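Side-chain contacts in putative sortase (Streptococcus pneumoniae, PDB 2W1J), which probably joins pilin subunits by transpeptidation during pilus fibre assembly, as expected of a class C sortase: residues 41-46 against 94-99; 60-65 against 139-144; 67-72 against 78-83; 153-156 against 161-164; 177-180 against 184-187. One frame throughout, in Å; residues are numbered along the deposited sequence. Where two conformers were deposited one is given.

Contact 1. Residues 41-46 against 94-99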
# COMPACT_ATOMS: atom_id res chain seq x y z
N GLY A 41 -2.47 8.87 -10.78
CA GLY A 41 -3.51 9.88 -10.62
C GLY A 41 -4.11 9.85 -9.22
O GLY A 41 -3.72 9.03 -8.38
N ASP A 42 -5.05 10.75 -8.95
CA ASP A 42 -5.78 10.76 -7.68
C ASP A 42 -6.80 9.63 -7.71
O ASP A 42 -7.71 9.64 -8.55
CB ASP A 42 -6.50 12.10 -7.49
CG ASP A 42 -7.43 12.12 -6.29
OD1 ASP A 42 -7.11 11.47 -5.27
OD2 ASP A 42 -8.46 12.83 -6.36
N PRO A 43 -6.68 8.65 -6.80
CA PRO A 43 -7.55 7.48 -6.88
C PRO A 43 -9.04 7.79 -6.88
O PRO A 43 -9.84 7.00 -7.40
CB PRO A 43 -7.19 6.70 -5.61
CG PRO A 43 -5.75 7.02 -5.40
CD PRO A 43 -5.61 8.47 -5.79
N TRP A 44 -9.43 8.92 -6.29
CA TRP A 44 -10.85 9.21 -6.13
C TRP A 44 -11.43 10.02 -7.29
O TRP A 44 -12.63 10.31 -7.31
CB TRP A 44 -11.12 9.86 -4.77
CG TRP A 44 -10.83 8.91 -3.64
CD1 TRP A 44 -11.71 8.03 -3.07
CD2 TRP A 44 -9.58 8.71 -2.98
NE1 TRP A 44 -11.08 7.31 -2.08
CE2 TRP A 44 -9.77 7.71 -2.00
CE3 TRP A 44 -8.31 9.28 -3.10
CZ2 TRP A 44 -8.75 7.27 -1.16
CZ3 TRP A 44 -7.29 8.85 -2.26
CH2 TRP A 44 -7.52 7.84 -1.31
N SER A 45 -10.60 10.34 -8.27
CA SER A 45 -11.07 11.02 -9.47
C SER A 45 -11.81 10.04 -10.37
O SER A 45 -11.60 8.83 -10.29
CB SER A 45 -9.89 11.63 -10.23
OG SER A 45 -9.11 10.62 -10.86
N GLU A 46 -12.67 10.56 -11.24
CA GLU A 46 -13.47 9.70 -12.11
C GLU A 46 -12.60 8.84 -13.03
O GLU A 46 -12.89 7.66 -13.23
CB GLU A 46 -14.46 10.54 -12.94
CG GLU A 46 -15.64 11.05 -12.13
CD GLU A 46 -16.48 9.92 -11.57
OE1 GLU A 46 -16.86 9.02 -12.35
OE2 GLU A 46 -16.77 9.94 -10.35
N GLY A 94 -5.69 -0.42 -2.13
CA GLY A 94 -5.12 -0.48 -3.47
C GLY A 94 -3.73 0.10 -3.51
O GLY A 94 -3.44 1.12 -2.88
N HIS A 95 -2.84 -0.53 -4.26
CA HIS A 95 -1.51 0.00 -4.46
C HIS A 95 -1.55 1.08 -5.54
O HIS A 95 -2.11 0.87 -6.62
CB HIS A 95 -0.57 -1.13 -4.87
CG HIS A 95 0.78 -0.65 -5.27
ND1 HIS A 95 1.16 -0.50 -6.59
CD2 HIS A 95 1.84 -0.25 -4.52
CE1 HIS A 95 2.39 -0.03 -6.63
NE2 HIS A 95 2.83 0.14 -5.39
N LEU A 96 -0.95 2.24 -5.26
CA LEU A 96 -0.94 3.34 -6.20
C LEU A 96 0.05 3.11 -7.33
O LEU A 96 1.27 3.14 -7.14
CB LEU A 96 -0.63 4.65 -5.48
CG LEU A 96 -0.80 5.96 -6.26
CD1 LEU A 96 -2.21 6.13 -6.80
CD2 LEU A 96 -0.43 7.15 -5.39
N GLU A 97 -0.46 2.87 -8.53
CA GLU A 97 0.40 2.59 -9.67
C GLU A 97 1.29 3.79 -9.96
O GLU A 97 0.85 4.94 -9.87
CB GLU A 97 -0.43 2.21 -10.90
CG GLU A 97 0.43 1.73 -12.07
CD GLU A 97 -0.38 1.10 -13.20
OE1 GLU A 97 -1.63 1.14 -13.15
OE2 GLU A 97 0.25 0.57 -14.15
N GLY A 98 2.55 3.53 -10.28
CA GLY A 98 3.55 4.58 -10.40
C GLY A 98 4.45 4.66 -9.18
O GLY A 98 5.51 5.27 -9.25
N THR A 99 4.04 4.04 -8.07
CA THR A 99 4.88 3.97 -6.87
C THR A 99 5.53 2.59 -6.77
O THR A 99 5.16 1.66 -7.48
CB THR A 99 4.11 4.36 -5.58
OG1 THR A 99 3.22 3.31 -5.16
CG2 THR A 99 3.34 5.67 -5.79
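The lid loop of this pilus sortase, through G41 and P43, rests on L96, in the segment that carries strand 93-95. The D42-P43-W44 sequence matches the lid motif of class C sortases. A single methyl of L96 does the touching. With CG anti to the backbone N (chi1 -170°), the side chain brings CD1 to the lid. L96 CD1 lies 3.6 Å from G41 O and 3.9 Å from P43 CG. It thus meets a carbonyl oxygen and a ring carbon; the leucine and the proline ring cross at about a right angle.

Each segment is shaped by its own turn. D42 to S45 form a type I turn. D42 O takes two bonds, from S45 N at 3.0 Å and from S45 OG at 2.9 Å. S45 is also the N-cap of helix 46-49. L96 to T99 form a type II turn. Here L96 O accepts from T99 N and from T99 OG1, the latter at 2.8 Å in the carbonyl plane on a lone pair. P43 also has a partner within the lid: its CB sits 3.8 Å above one face of the W44 ring, toward the rim.

Beyond the contact, D42 makes a salt bridge to R186, and W44 packs on C177 and meets the ring of H115. This placement is typical of the closed lid over the sortase active-site groove.

Contact 2. Residues 60-65 against 139-144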
# COMPACT_ATOMS: atom_id res chain seq x y z
N LEU A 60 3.65 -10.62 -7.63
CA LEU A 60 3.51 -10.56 -6.18
C LEU A 60 2.18 -11.14 -5.69
O LEU A 60 1.95 -11.24 -4.49
CB LEU A 60 3.64 -9.11 -5.70
CG LEU A 60 5.06 -8.54 -5.75
CD1 LEU A 60 5.07 -7.12 -5.20
CD2 LEU A 60 6.03 -9.43 -4.97
N GLU A 61 1.32 -11.53 -6.63
CA GLU A 61 -0.06 -11.84 -6.29
C GLU A 61 -0.31 -13.31 -6.01
O GLU A 61 0.18 -14.17 -6.72
CB GLU A 61 -1.01 -11.38 -7.39
CG GLU A 61 -1.11 -9.88 -7.49
CD GLU A 61 -1.96 -9.43 -8.65
OE1 GLU A 61 -2.52 -10.29 -9.36
OE2 GLU A 61 -2.06 -8.21 -8.86
N ILE A 62 -1.09 -13.57 -4.96
CA ILE A 62 -1.75 -14.85 -4.76
C ILE A 62 -3.25 -14.59 -4.80
O ILE A 62 -3.77 -13.83 -3.98
CB ILE A 62 -1.41 -15.48 -3.39
CG1 ILE A 62 0.10 -15.64 -3.22
CG2 ILE A 62 -2.13 -16.82 -3.24
CD1 ILE A 62 0.50 -16.26 -1.89
N HIS A 63 -3.93 -15.20 -5.76
CA HIS A 63 -5.35 -14.93 -5.96
C HIS A 63 -5.63 -13.43 -5.95
O HIS A 63 -6.51 -12.96 -5.24
CB HIS A 63 -6.17 -15.63 -4.88
CG HIS A 63 -5.95 -17.11 -4.83
ND1 HIS A 63 -5.94 -17.82 -3.64
CD2 HIS A 63 -5.72 -18.01 -5.81
CE1 HIS A 63 -5.72 -19.10 -3.90
NE2 HIS A 63 -5.58 -19.24 -5.21
N GLU A 64 -4.87 -12.70 -6.75
CA GLU A 64 -5.08 -11.27 -6.98
C GLU A 64 -4.64 -10.34 -5.85
O GLU A 64 -4.61 -9.13 -6.03
CB GLU A 64 -6.54 -10.99 -7.37
CG GLU A 64 -6.89 -11.43 -8.78
CD GLU A 64 -8.30 -11.06 -9.17
OE1 GLU A 64 -9.22 -11.30 -8.37
OE2 GLU A 64 -8.50 -10.54 -10.29
N ARG A 65 -4.29 -10.89 -4.69
CA ARG A 65 -3.83 -10.04 -3.59
C ARG A 65 -2.31 -10.01 -3.54
O ARG A 65 -1.66 -11.06 -3.58
CB ARG A 65 -4.38 -10.54 -2.25
CG ARG A 65 -5.85 -10.23 -2.04
CD ARG A 65 -6.41 -10.96 -0.84
NE ARG A 65 -6.68 -12.37 -1.13
CZ ARG A 65 -7.82 -12.83 -1.62
NH1 ARG A 65 -8.84 -12.01 -1.85
NH2 ARG A 65 -7.96 -14.13 -1.86
N HIS A 139 2.87 -7.01 4.63
CA HIS A 139 3.08 -8.43 4.38
C HIS A 139 3.11 -8.66 2.88
O HIS A 139 2.21 -8.22 2.17
CB HIS A 139 1.91 -9.24 4.94
CG HIS A 139 1.74 -9.15 6.42
ND1 HIS A 139 1.86 -10.24 7.25
CD2 HIS A 139 1.43 -8.10 7.22
CE1 HIS A 139 1.63 -9.87 8.50
NE2 HIS A 139 1.37 -8.57 8.51
N ASN A 140 4.14 -9.37 2.42
CA ASN A 140 4.18 -9.79 1.02
C ASN A 140 4.49 -11.28 0.95
O ASN A 140 4.58 -11.93 1.99
CB ASN A 140 5.11 -8.90 0.18
CG ASN A 140 6.56 -9.00 0.61
OD1 ASN A 140 7.04 -10.07 0.99
ND2 ASN A 140 7.27 -7.89 0.52
N ILE A 141 4.64 -11.83 -0.25
CA ILE A 141 4.86 -13.26 -0.38
C ILE A 141 6.14 -13.75 0.29
O ILE A 141 6.25 -14.93 0.63
CB ILE A 141 4.85 -13.74 -1.85
CG1 ILE A 141 5.81 -12.90 -2.70
CG2 ILE A 141 3.43 -13.69 -2.40
CD1 ILE A 141 6.06 -13.46 -4.10
N LYS A 142 7.11 -12.86 0.45
CA LYS A 142 8.41 -13.22 1.01
C LYS A 142 8.48 -13.07 2.53
O LYS A 142 9.05 -13.93 3.21
CB LYS A 142 9.50 -12.35 0.37
CG LYS A 142 10.90 -12.56 0.94
CD LYS A 142 11.89 -11.59 0.30
CE LYS A 142 13.23 -11.59 1.02
NZ LYS A 142 14.13 -10.54 0.47
N GLU A 143 7.92 -11.99 3.07
CA GLU A 143 8.23 -11.63 4.45
C GLU A 143 7.24 -10.60 4.98
O GLU A 143 6.33 -10.16 4.26
CB GLU A 143 9.66 -11.08 4.55
CG GLU A 143 9.85 -9.78 3.76
CD GLU A 143 11.29 -9.33 3.71
OE1 GLU A 143 12.05 -9.60 4.68
OE2 GLU A 143 11.69 -8.73 2.70
N VAL A 144 7.44 -10.21 6.24
CA VAL A 144 6.72 -9.10 6.83
C VAL A 144 7.73 -7.97 7.03
O VAL A 144 8.82 -8.19 7.56
CB VAL A 144 6.12 -9.51 8.19
CG1 VAL A 144 5.35 -8.34 8.80
CG2 VAL A 144 5.22 -10.72 8.02
O HOH W 1 3.44 -10.28 -2.32
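I141 faces L60 and I62, and its side chain carries this contact. From CB it splits into two branches. CG1 lies between the backbone N and the carbonyl carbon (chi1 52°), which sends this branch toward the leucine. I141 CG1 is 4.2 Å from L60 CD2. The tip, I141 CD1, is 4.1 Å from the same L60 CD2, and the two side chains cross at about a right angle. The other branch, I141 CG2, serves two partners. It lies 3.5 Å from L60 O and 3.9 Å from I62 CD1.

The backbones do not bond directly. One water joins them, giving a hydrogen bond to L60 O at 2.8 Å and taking one from I141 N at 2.9 Å. L60 O is thus met by both a methyl and a water.

N140 fixes the turn that carries I141. Its OD1 accepts from K142 N at 2.8 Å and from E143 N at 3.0 Å, the two donors coming from opposite faces of the amide plane. N140 ND2 bonds to P102 O. On the other segment, I62 to R65 form a type I' turn.

Helices 5-15 and 18-33 close the apolar patch: F9 meets I141, while M25 and A28 meet L60. The arrangement is one of two loops packed together against these helices, the one between strands 135-139 and 144-155 shaped by an Asx turn at N140.

Contact 3. Residues 67-72 against 78-83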
# COMPACT_ATOMS: atom_id res chain seq x y z
N GLY A 67 -0.64 -8.77 -1.00
CA GLY A 67 -0.23 -8.82 0.40
C GLY A 67 -1.28 -8.18 1.28
O GLY A 67 -2.45 -8.09 0.91
N HIS A 68 -0.87 -7.75 2.47
CA HIS A 68 -1.78 -7.01 3.34
C HIS A 68 -1.03 -6.00 4.17
O HIS A 68 0.18 -6.12 4.38
CB HIS A 68 -2.73 -7.89 4.18
CG HIS A 68 -2.07 -9.01 4.94
ND1 HIS A 68 -1.98 -9.02 6.31
CD2 HIS A 68 -1.59 -10.21 4.52
CE1 HIS A 68 -1.41 -10.14 6.71
NE2 HIS A 68 -1.17 -10.89 5.64
N VAL A 69 -1.76 -4.98 4.60
CA VAL A 69 -1.23 -3.94 5.46
C VAL A 69 -1.88 -4.06 6.83
O VAL A 69 -3.12 -4.01 6.95
CB VAL A 69 -1.42 -2.52 4.86
CG1 VAL A 69 -2.88 -2.23 4.54
CG2 VAL A 69 -0.80 -1.46 5.75
N GLU A 70 -1.05 -4.23 7.85
CA GLU A 70 -1.49 -4.50 9.21
C GLU A 70 -1.11 -3.30 10.08
O GLU A 70 0.07 -2.92 10.13
CB GLU A 70 -0.81 -5.77 9.71
CG GLU A 70 -1.25 -6.18 11.11
CD GLU A 70 -0.38 -7.28 11.71
OE1 GLU A 70 0.62 -7.68 11.08
OE2 GLU A 70 -0.72 -7.73 12.82
N ILE A 71 -2.09 -2.72 10.77
CA ILE A 71 -1.82 -1.58 11.62
C ILE A 71 -2.43 -1.90 12.99
O ILE A 71 -3.59 -1.57 13.28
CB ILE A 71 -2.42 -0.27 11.07
CG1 ILE A 71 -2.23 -0.16 9.54
CG2 ILE A 71 -1.83 0.93 11.81
CD1 ILE A 71 -2.98 1.00 8.92
N PRO A 72 -1.67 -2.61 13.83
CA PRO A 72 -2.25 -3.17 15.05
C PRO A 72 -2.90 -2.13 15.97
O PRO A 72 -3.93 -2.42 16.57
CB PRO A 72 -1.04 -3.83 15.72
CG PRO A 72 -0.17 -4.23 14.59
CD PRO A 72 -0.31 -3.12 13.58
N LEU A 78 -5.74 -5.10 6.17
CA LEU A 78 -6.44 -5.03 4.89
C LEU A 78 -5.65 -5.71 3.79
O LEU A 78 -4.44 -5.49 3.68
CB LEU A 78 -6.66 -3.58 4.47
CG LEU A 78 -7.71 -2.76 5.21
CD1 LEU A 78 -7.70 -1.36 4.63
CD2 LEU A 78 -9.09 -3.41 5.06
N PRO A 79 -6.32 -6.50 2.96
CA PRO A 79 -5.64 -7.02 1.78
C PRO A 79 -5.33 -5.88 0.82
O PRO A 79 -6.07 -4.88 0.76
CB PRO A 79 -6.68 -7.95 1.16
CG PRO A 79 -8.00 -7.39 1.59
CD PRO A 79 -7.77 -6.79 2.96
N VAL A 80 -4.22 -6.01 0.10
CA VAL A 80 -3.78 -5.00 -0.85
C VAL A 80 -3.87 -5.57 -2.26
O VAL A 80 -3.34 -6.66 -2.53
CB VAL A 80 -2.32 -4.55 -0.57
CG1 VAL A 80 -1.86 -3.56 -1.62
CG2 VAL A 80 -2.19 -3.97 0.83
N TYR A 81 -4.53 -4.84 -3.15
CA TYR A 81 -4.68 -5.24 -4.55
C TYR A 81 -3.93 -4.27 -5.43
O TYR A 81 -3.67 -3.14 -5.02
CB TYR A 81 -6.15 -5.26 -4.96
CG TYR A 81 -6.97 -6.23 -4.16
CD1 TYR A 81 -7.59 -5.85 -2.98
CD2 TYR A 81 -7.11 -7.55 -4.58
CE1 TYR A 81 -8.33 -6.76 -2.25
CE2 TYR A 81 -7.84 -8.46 -3.85
CZ TYR A 81 -8.45 -8.06 -2.68
OH TYR A 81 -9.18 -8.97 -1.96
N ALA A 82 -3.60 -4.70 -6.65
CA ALA A 82 -2.96 -3.81 -7.61
C ALA A 82 -3.90 -2.72 -8.10
O ALA A 82 -5.08 -2.96 -8.37
CB ALA A 82 -2.43 -4.61 -8.79
N GLY A 83 -3.37 -1.51 -8.22
CA GLY A 83 -4.15 -0.37 -8.71
C GLY A 83 -5.15 0.14 -7.69
O GLY A 83 -5.23 -0.35 -6.57
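H68 and V69 lie against L78, P79 and V80 on the neighbouring strand. H68 has its ring between the backbone N and the carbonyl carbon (chi1 50°). This leads the ring away from the partner strand. H68 CB, which points to the face shared with P79, passes 3.0 Å from L78 O, a tight approach. The ring stacks on H139, while ND1 bonds to D77 and NE2 to D10.

V69 points to the other face. Its CG1 takes the same kind of rotamer (chi1 56°) and reaches 4.0 Å from L78 CB. The two side chains run side by side, pointing the same way. V69 CG1 is also 4.2 Å from V80 CG2.

The strands form the antiparallel hairpin 65-71/76-82 of the sortase beta fold. V69 and L78 are a hydrogen-bonded pair: V69 N gives to L78 O at 2.9 Å, and L78 N gives to V69 O at the same length. H68 and P79 are the next, non-hydrogen-bonded pair. Further on, V80 N reaches G67 O at 2.8 Å from above the carbonyl plane.

V80 keeps CG2 beside its own backbone N, and this methyl lies 4.0 Å from H68 CA. On the H68 and P79 face, I6 of helix 5-15 touches both residues.

Contact 4. Residues 153-156 against 161-164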
# COMPACT_ATOMS: atom_id res chain seq x y z
N LYS A 153 0.76 14.24 7.03
CA LYS A 153 0.48 15.53 6.44
C LYS A 153 -0.77 15.52 5.60
O LYS A 153 -1.26 14.47 5.19
CB LYS A 153 1.68 16.09 5.67
CG LYS A 153 1.95 15.40 4.37
CD LYS A 153 3.25 15.93 3.73
CE LYS A 153 3.12 17.36 3.26
NZ LYS A 153 4.39 17.91 2.71
N VAL A 154 -1.29 16.72 5.38
CA VAL A 154 -2.48 16.91 4.56
C VAL A 154 -2.09 17.63 3.26
O VAL A 154 -1.33 18.61 3.29
CB VAL A 154 -3.55 17.71 5.33
CG1 VAL A 154 -4.77 17.97 4.45
CG2 VAL A 154 -3.95 16.95 6.59
N ILE A 155 -2.57 17.11 2.14
CA ILE A 155 -2.26 17.69 0.82
C ILE A 155 -3.54 17.90 0.02
O ILE A 155 -4.59 17.32 0.32
CB ILE A 155 -1.34 16.74 -0.01
CG1 ILE A 155 -2.03 15.39 -0.25
CG2 ILE A 155 0.02 16.54 0.66
CD1 ILE A 155 -1.40 14.53 -1.36
N GLU A 156 -3.44 18.70 -1.03
CA GLU A 156 -4.52 18.72 -2.01
C GLU A 156 -4.39 17.50 -2.92
O GLU A 156 -3.29 16.95 -3.09
CB GLU A 156 -4.52 20.02 -2.82
CG GLU A 156 -3.24 20.22 -3.57
CD GLU A 156 -3.18 21.53 -4.31
OE1 GLU A 156 -3.77 22.53 -3.84
OE2 GLU A 156 -2.52 21.55 -5.37
N ASP A 161 3.93 15.28 -4.88
CA ASP A 161 5.35 15.45 -4.54
C ASP A 161 5.76 14.54 -3.38
O ASP A 161 6.87 13.99 -3.37
CB ASP A 161 5.63 16.91 -4.14
CG ASP A 161 5.55 17.87 -5.31
OD1 ASP A 161 5.43 17.42 -6.47
OD2 ASP A 161 5.60 19.10 -5.07
N ASP A 162 4.88 14.38 -2.39
CA ASP A 162 5.22 13.65 -1.18
C ASP A 162 5.02 12.15 -1.35
O ASP A 162 5.17 11.40 -0.37
CB ASP A 162 4.35 14.14 -0.02
CG ASP A 162 4.48 15.62 0.19
OD1 ASP A 162 5.58 16.06 0.59
OD2 ASP A 162 3.50 16.35 -0.05
N LEU A 163 4.65 11.71 -2.55
CA LEU A 163 4.38 10.31 -2.85
C LEU A 163 5.48 9.67 -3.67
O LEU A 163 5.40 8.49 -4.00
CB LEU A 163 3.05 10.17 -3.60
CG LEU A 163 1.84 10.72 -2.85
CD1 LEU A 163 0.58 10.53 -3.69
CD2 LEU A 163 1.68 10.06 -1.49
N LEU A 164 6.49 10.45 -4.03
CA LEU A 164 7.55 9.98 -4.92
C LEU A 164 8.73 9.42 -4.13
O LEU A 164 8.87 9.67 -2.94
CB LEU A 164 8.01 11.13 -5.82
CG LEU A 164 6.92 11.71 -6.71
CD1 LEU A 164 7.50 12.86 -7.54
CD2 LEU A 164 6.30 10.65 -7.62
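This is a partly buried salt bridge with an apolar flank. It ties K153 and I155, at the end of strand 144-155, to D162 in the loop that leads on to strand 170-178. K153 NZ gives a hydrogen bond to D162 OD1 at 3.1 Å. The ammonium does not meet the carboxylate in its plane but comes from above it, 46° out. D162 OD2 is nearly as close, 3.3 Å from K153 NZ.

A bend at chi3 (-69°), between the extended chi2 and chi4 of the lysine, carries CE and NZ over the carboxylate. K153 CE is 3.5 Å from D162 OD2, and the two side chains cross at about a right angle.

I155 comes to the same oxygen with a methyl. Its CG2 lies 3.6 Å from D162 OD2, and the two side chains slide past each other in opposite directions. D162 also packs on L188 of strand 185-194. L163, next in the chain, packs on L188 and L96.

The carboxylate thus pairs with an ammonium group while a methyl packs against OD2. The lysine probably offsets the aspartate's charge beside this apolar neighbour, although the tilted approach suggests a pairing that is more electrostatic than directional.

Contact 5. Residues 177-180 against 184-187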
# COMPACT_ATOMS: atom_id res chain seq x y z
N CYS A 177 -8.63 9.89 2.18
CA CYS A 177 -9.23 11.22 2.06
C CYS A 177 -9.42 11.86 3.43
O CYS A 177 -9.56 11.16 4.44
CB CYS A 177 -10.57 11.15 1.33
SG CYS A 177 -10.39 10.66 -0.39
N THR A 178 -9.45 13.18 3.45
CA THR A 178 -9.57 13.91 4.71
C THR A 178 -10.02 15.34 4.38
O THR A 178 -9.95 15.75 3.22
CB THR A 178 -8.21 13.89 5.45
OG1 THR A 178 -8.41 13.91 6.86
CG2 THR A 178 -7.31 15.03 5.01
N PRO A 179 -10.53 16.10 5.36
CA PRO A 179 -10.94 15.68 6.70
C PRO A 179 -12.06 14.64 6.63
O PRO A 179 -12.74 14.51 5.61
CB PRO A 179 -11.49 16.97 7.33
CG PRO A 179 -10.85 18.09 6.54
CD PRO A 179 -10.74 17.55 5.15
N TYR A 180 -12.24 13.94 7.74
CA TYR A 180 -13.31 12.98 7.90
C TYR A 180 -14.64 13.60 7.45
O TYR A 180 -15.04 14.67 7.92
CB TYR A 180 -13.35 12.57 9.38
CG TYR A 180 -14.49 11.67 9.80
CD1 TYR A 180 -14.54 10.35 9.40
CD2 TYR A 180 -15.52 12.16 10.61
CE1 TYR A 180 -15.59 9.52 9.80
CE2 TYR A 180 -16.56 11.34 11.02
CZ TYR A 180 -16.60 10.02 10.60
OH TYR A 180 -17.64 9.21 10.99
N THR A 184 -12.06 16.80 0.93
CA THR A 184 -11.54 17.76 -0.04
C THR A 184 -10.03 17.60 -0.22
O THR A 184 -9.47 18.09 -1.21
CB THR A 184 -11.83 19.19 0.44
OG1 THR A 184 -11.48 19.28 1.82
CG2 THR A 184 -13.32 19.53 0.27
N HIS A 185 -9.38 16.93 0.73
CA HIS A 185 -7.93 16.82 0.78
C HIS A 185 -7.55 15.37 0.96
O HIS A 185 -8.42 14.49 0.97
CB HIS A 185 -7.39 17.71 1.89
CG HIS A 185 -7.58 19.16 1.62
ND1 HIS A 185 -8.79 19.80 1.83
CD2 HIS A 185 -6.76 20.08 1.06
CE1 HIS A 185 -8.68 21.07 1.46
NE2 HIS A 185 -7.46 21.26 0.99
N ARG A 186 -6.25 15.12 1.09
CA ARG A 186 -5.78 13.75 1.33
C ARG A 186 -4.87 13.75 2.55
O ARG A 186 -4.11 14.71 2.78
CB ARG A 186 -5.02 13.19 0.12
CG ARG A 186 -5.78 13.31 -1.20
CD ARG A 186 -7.01 12.42 -1.25
NE ARG A 186 -7.76 12.58 -2.50
CZ ARG A 186 -8.93 13.20 -2.62
NH1 ARG A 186 -9.52 13.76 -1.56
NH2 ARG A 186 -9.53 13.27 -3.81
N LEU A 187 -4.98 12.69 3.34
CA LEU A 187 -4.13 12.46 4.50
C LEU A 187 -3.07 11.44 4.11
O LEU A 187 -3.39 10.37 3.57
CB LEU A 187 -4.98 11.90 5.64
CG LEU A 187 -4.25 11.58 6.95
CD1 LEU A 187 -3.78 12.86 7.60
CD2 LEU A 187 -5.15 10.81 7.91
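Backbone bonds join T178 to H185 in the hairpin of strands 170-178 and 185-194. T178 N gives to H185 O at 3.0 Å. In return, H185 N gives to T178 O at 2.8 Å, nearly along the C=O axis. T184 and H185 both face T178, which makes a classic beta bulge. C177 and R186 follow as the non-hydrogen-bonded pair.

Side-chain polar bonds gather at T184, H185 and R186. R186 NH1 gives to H185 O at 2.9 Å. This donor and T178 N reach the oxygen from opposite faces of its carbonyl plane. T184 OG1 and H185 ND1 share a hydrogen bond of 2.7 Å.

Van der Waals contacts involve T178 and P179. T178 CB meets L187 CB at 3.8 Å, and T178 CG2 lies 3.7 Å from L187 N. P179, which follows a cis peptide bond, sets its CD 3.8 Å from T184 OG1.

The remaining contact is between sulfur and guanidinium. C177 SG, in the conformer given, lies over one face of the R186 group, toward its rim and 3.4 Å from NH1. A bend at chi2 (-68°) turns the arginine back over the cysteine. The T-L-L-T-C sequence ending at C177 fits the sortase signature, so C177 and R186 are probably the active-site cysteine and arginine, as in other sortases.

R186 is also bound in a salt bridge to D42 of the lid and by N183 O. These bonds, with the one to H185 O, should limit rotation of the guanidinium. Its contact with the sulfur holds for one of two cysteine conformers and is less certain.

From the N terminus, helices 5-15 and 18-33 come before any of these segments. The lid at 41-46 opens contact 1, which closes at 94-99. Contact 2 opens inside that loop at 60-65 and closes only at 139-144, so contacts 1 and 2 cross. Contact 3, a short hairpin, is nested within both. Contacts 4 and 5 follow in series, each closing a small local loop, and they meet where strands 144-155 and 185-194 pair. Contact 1 touches contacts 3 and 4 through 94-99, and contact 5 through the lid, which so meets the probable active site. Contact 2 lies on the far side of the chain's centre from contacts 4 and 5, beside the N-terminal helices.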